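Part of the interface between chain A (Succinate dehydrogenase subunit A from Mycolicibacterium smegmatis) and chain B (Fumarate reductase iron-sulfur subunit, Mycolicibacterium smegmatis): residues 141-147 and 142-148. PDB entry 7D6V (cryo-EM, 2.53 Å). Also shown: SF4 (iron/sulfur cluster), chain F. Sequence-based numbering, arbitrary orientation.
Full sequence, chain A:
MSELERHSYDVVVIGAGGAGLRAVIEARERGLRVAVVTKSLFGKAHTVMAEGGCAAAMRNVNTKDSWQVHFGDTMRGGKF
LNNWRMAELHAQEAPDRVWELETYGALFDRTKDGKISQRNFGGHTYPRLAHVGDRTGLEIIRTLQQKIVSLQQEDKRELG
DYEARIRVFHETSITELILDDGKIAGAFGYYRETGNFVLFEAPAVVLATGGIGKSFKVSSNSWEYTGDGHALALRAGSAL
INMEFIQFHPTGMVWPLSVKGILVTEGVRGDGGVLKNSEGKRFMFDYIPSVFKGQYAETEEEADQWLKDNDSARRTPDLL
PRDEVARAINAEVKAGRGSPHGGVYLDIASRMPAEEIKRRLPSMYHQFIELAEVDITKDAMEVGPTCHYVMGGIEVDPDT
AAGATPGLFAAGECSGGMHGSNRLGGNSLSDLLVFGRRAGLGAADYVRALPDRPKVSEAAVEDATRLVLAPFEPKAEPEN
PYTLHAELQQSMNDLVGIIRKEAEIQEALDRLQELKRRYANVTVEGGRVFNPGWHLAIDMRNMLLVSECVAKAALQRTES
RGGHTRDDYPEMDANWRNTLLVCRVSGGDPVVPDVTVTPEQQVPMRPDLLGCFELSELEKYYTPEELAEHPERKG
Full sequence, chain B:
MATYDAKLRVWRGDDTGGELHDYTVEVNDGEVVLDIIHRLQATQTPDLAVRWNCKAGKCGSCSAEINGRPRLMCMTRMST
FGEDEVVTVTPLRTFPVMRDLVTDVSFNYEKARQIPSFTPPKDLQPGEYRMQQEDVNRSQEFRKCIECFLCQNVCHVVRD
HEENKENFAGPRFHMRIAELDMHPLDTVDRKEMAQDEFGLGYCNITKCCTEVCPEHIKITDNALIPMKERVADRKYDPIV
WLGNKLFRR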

# COMPACT_ATOMS: atom_id res chain seq x y z
N ILE A 141 -0.52 10.33 0.45
CA ILE A 141 -0.29 10.19 1.89
C ILE A 141 1.18 9.94 2.18
O ILE A 141 1.73 10.46 3.17
CB ILE A 141 -1.21 9.11 2.47
CG1 ILE A 141 -1.26 9.21 4.00
CG2 ILE A 141 -0.79 7.72 2.03
CD1 ILE A 141 -2.42 8.48 4.63
N ARG A 142 1.87 9.17 1.33
CA ARG A 142 3.30 8.97 1.50
C ARG A 142 4.05 10.29 1.38
O ARG A 142 4.94 10.58 2.18
CB ARG A 142 3.83 8.00 0.45
CG ARG A 142 3.78 6.54 0.83
CD ARG A 142 4.69 6.19 1.99
NE ARG A 142 4.34 4.87 2.48
CZ ARG A 142 3.31 4.62 3.28
NH1 ARG A 142 2.55 5.62 3.71
NH2 ARG A 142 3.04 3.39 3.67
N THR A 143 3.69 11.10 0.38
CA THR A 143 4.37 12.37 0.18
C THR A 143 4.17 13.29 1.38
O THR A 143 5.12 13.92 1.86
CB THR A 143 3.85 13.03 -1.09
OG1 THR A 143 3.85 12.07 -2.15
CG2 THR A 143 4.74 14.18 -1.49
N LEU A 144 2.94 13.35 1.90
CA LEU A 144 2.68 14.21 3.05
C LEU A 144 3.43 13.73 4.29
O LEU A 144 4.01 14.54 5.03
CB LEU A 144 1.18 14.29 3.32
CG LEU A 144 0.38 15.03 2.25
CD1 LEU A 144 -1.11 14.88 2.50
CD2 LEU A 144 0.76 16.50 2.21
N GLN A 145 3.43 12.42 4.54
CA GLN A 145 4.13 11.89 5.71
C GLN A 145 5.63 12.13 5.62
O GLN A 145 6.27 12.51 6.60
CB GLN A 145 3.82 10.40 5.84
CG GLN A 145 4.80 9.59 6.64
CD GLN A 145 4.61 8.10 6.45
OE1 GLN A 145 3.87 7.68 5.57
NE2 GLN A 145 5.26 7.30 7.28
N GLN A 146 6.21 11.94 4.43
CA GLN A 146 7.64 12.18 4.26
C GLN A 146 7.97 13.66 4.35
O GLN A 146 9.06 14.03 4.80
CB GLN A 146 8.11 11.58 2.94
CG GLN A 146 8.15 10.07 2.96
CD GLN A 146 8.17 9.47 1.58
OE1 GLN A 146 8.04 10.17 0.58
NE2 GLN A 146 8.34 8.16 1.51
N LYS A 147 7.04 14.53 3.94
CA LYS A 147 7.24 15.97 4.13
C LYS A 147 7.25 16.32 5.61
O LYS A 147 8.04 17.17 6.05
CB LYS A 147 6.17 16.74 3.38
CG LYS A 147 6.22 18.24 3.58
CD LYS A 147 7.52 18.82 3.07
CE LYS A 147 7.53 20.33 3.21
NZ LYS A 147 8.86 20.91 2.90
N PHE B 142 9.50 1.73 -6.45
CA PHE B 142 9.69 1.71 -5.01
C PHE B 142 8.63 2.51 -4.27
O PHE B 142 8.41 2.27 -3.08
CB PHE B 142 11.08 2.24 -4.64
CG PHE B 142 12.19 1.61 -5.42
CD1 PHE B 142 12.20 0.25 -5.68
CD2 PHE B 142 13.24 2.38 -5.88
CE1 PHE B 142 13.23 -0.32 -6.39
CE2 PHE B 142 14.27 1.81 -6.60
CZ PHE B 142 14.27 0.46 -6.85
N ARG B 143 7.98 3.45 -4.94
CA ARG B 143 6.90 4.18 -4.27
C ARG B 143 5.63 3.36 -4.11
O ARG B 143 4.66 3.87 -3.54
CB ARG B 143 6.57 5.47 -5.03
CG ARG B 143 7.74 6.41 -5.22
CD ARG B 143 7.96 7.27 -4.01
NE ARG B 143 6.96 8.32 -3.89
CZ ARG B 143 6.85 9.13 -2.84
NH1 ARG B 143 7.69 9.00 -1.82
NH2 ARG B 143 5.91 10.05 -2.80
N LYS B 144 5.61 2.11 -4.58
CA LYS B 144 4.48 1.22 -4.37
C LYS B 144 4.42 0.66 -2.96
O LYS B 144 3.44 -0.01 -2.62
CB LYS B 144 4.53 0.05 -5.36
CG LYS B 144 4.05 0.36 -6.75
CD LYS B 144 4.59 -0.64 -7.75
CE LYS B 144 4.25 -2.06 -7.34
NZ LYS B 144 5.31 -3.02 -7.73
N CYS B 145 5.46 0.88 -2.17
CA CYS B 145 5.56 0.29 -0.84
C CYS B 145 4.59 0.65 0.30
O CYS B 145 4.73 1.71 0.92
CB CYS B 145 7.00 0.44 -0.32
SG CYS B 145 7.15 0.44 1.48
N ILE B 146 3.63 -0.22 0.57
CA ILE B 146 2.76 -0.03 1.72
C ILE B 146 3.58 -0.43 2.94
O ILE B 146 4.10 -1.55 3.01
CB ILE B 146 1.45 -0.82 1.60
CG1 ILE B 146 1.70 -2.33 1.59
CG2 ILE B 146 0.72 -0.44 0.33
CD1 ILE B 146 0.50 -3.15 1.96
N GLU B 147 3.73 0.47 3.89
CA GLU B 147 4.71 0.22 4.94
C GLU B 147 4.21 -0.86 5.89
O GLU B 147 3.80 -0.58 7.02
CB GLU B 147 5.03 1.52 5.68
CG GLU B 147 5.94 2.43 4.88
CD GLU B 147 6.23 3.73 5.59
OE1 GLU B 147 5.39 4.17 6.41
OE2 GLU B 147 7.30 4.32 5.33
N CYS B 148 4.27 -2.10 5.43
CA CYS B 148 3.85 -3.24 6.24
C CYS B 148 5.00 -3.69 7.14
O CYS B 148 4.78 -4.16 8.25
CB CYS B 148 3.39 -4.40 5.35
SG CYS B 148 4.72 -5.50 4.81
FE1 SF4 F . 8.86 -4.18 2.83
FE2 SF4 F . 7.24 -4.61 0.32
FE3 SF4 F . 7.15 -1.94 1.74
FE4 SF4 F . 5.85 -4.37 2.99
S1 SF4 F . 5.69 -3.37 1.11
S2 SF4 F . 7.31 -2.94 3.62
S3 SF4 F . 7.40 -5.61 2.20
S4 SF4 F . 8.70 -3.18 0.95

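The most unusual feature of this contact is the way R142(A) meets the cluster-binding loop of chain B: the carboxylate oxygen E147(B) OE1 lies over one face of its guanidinium rather than at the edge. E147(B) OE1 is 3.7 Å from R142(A) NH2 and well out of the guanidinium plane, so this long salt bridge rests on charge alone, with no N-H directed at the oxygen. The edge of the same guanidinium faces the loop backbone, where R142(A) NE lies 3.5 Å from C145(B) O. R142(A) NH2 also comes within 3.0 Å of E147(B) N, but both are donors and the approach is not a hydrogen bond.

E147(B) OE1 accepts a hydrogen bond from Q145(A) NE2, one turn further along the helix, at 3.3 Å. The carboxylate thus offers both charge for R142(A) and an acceptor for Q145(A). The CA-to-CB bonds of R142(A), Q145(A) and Q146(A) all point toward chain B, as the three- and four-residue spacing of a helix allows.

A second arginine reaches the other way. R143(B) leaves its backbone sideways, but three successive m rotamers bring its end to the helix, where R143(B) NH1 donates a short hydrogen bond to Q146(A) OE1 (2.7 Å). R143(B) NH2 lies 3.0 Å from T143(A) OG1, also near the guanidinium plane, while R142(A) CB covers one face. Length and several N-H groups suit arginine to this bridging role. Glutamine amides can serve either way: Q145(A) gives through NE2, Q146(A) accepts through OE1.

The two stretches bury 313 Å² in total, and the two arginines contribute more than half; R142(A), R143(B) and E147(B) are all buried. Behind the contact, C145(B) SG and C148(B) SG bind FE3 and FE4 of the SF4 cluster, each at 2.4 Å. C145(B) binds iron through its thiolate, and its carbonyl faces R142(A).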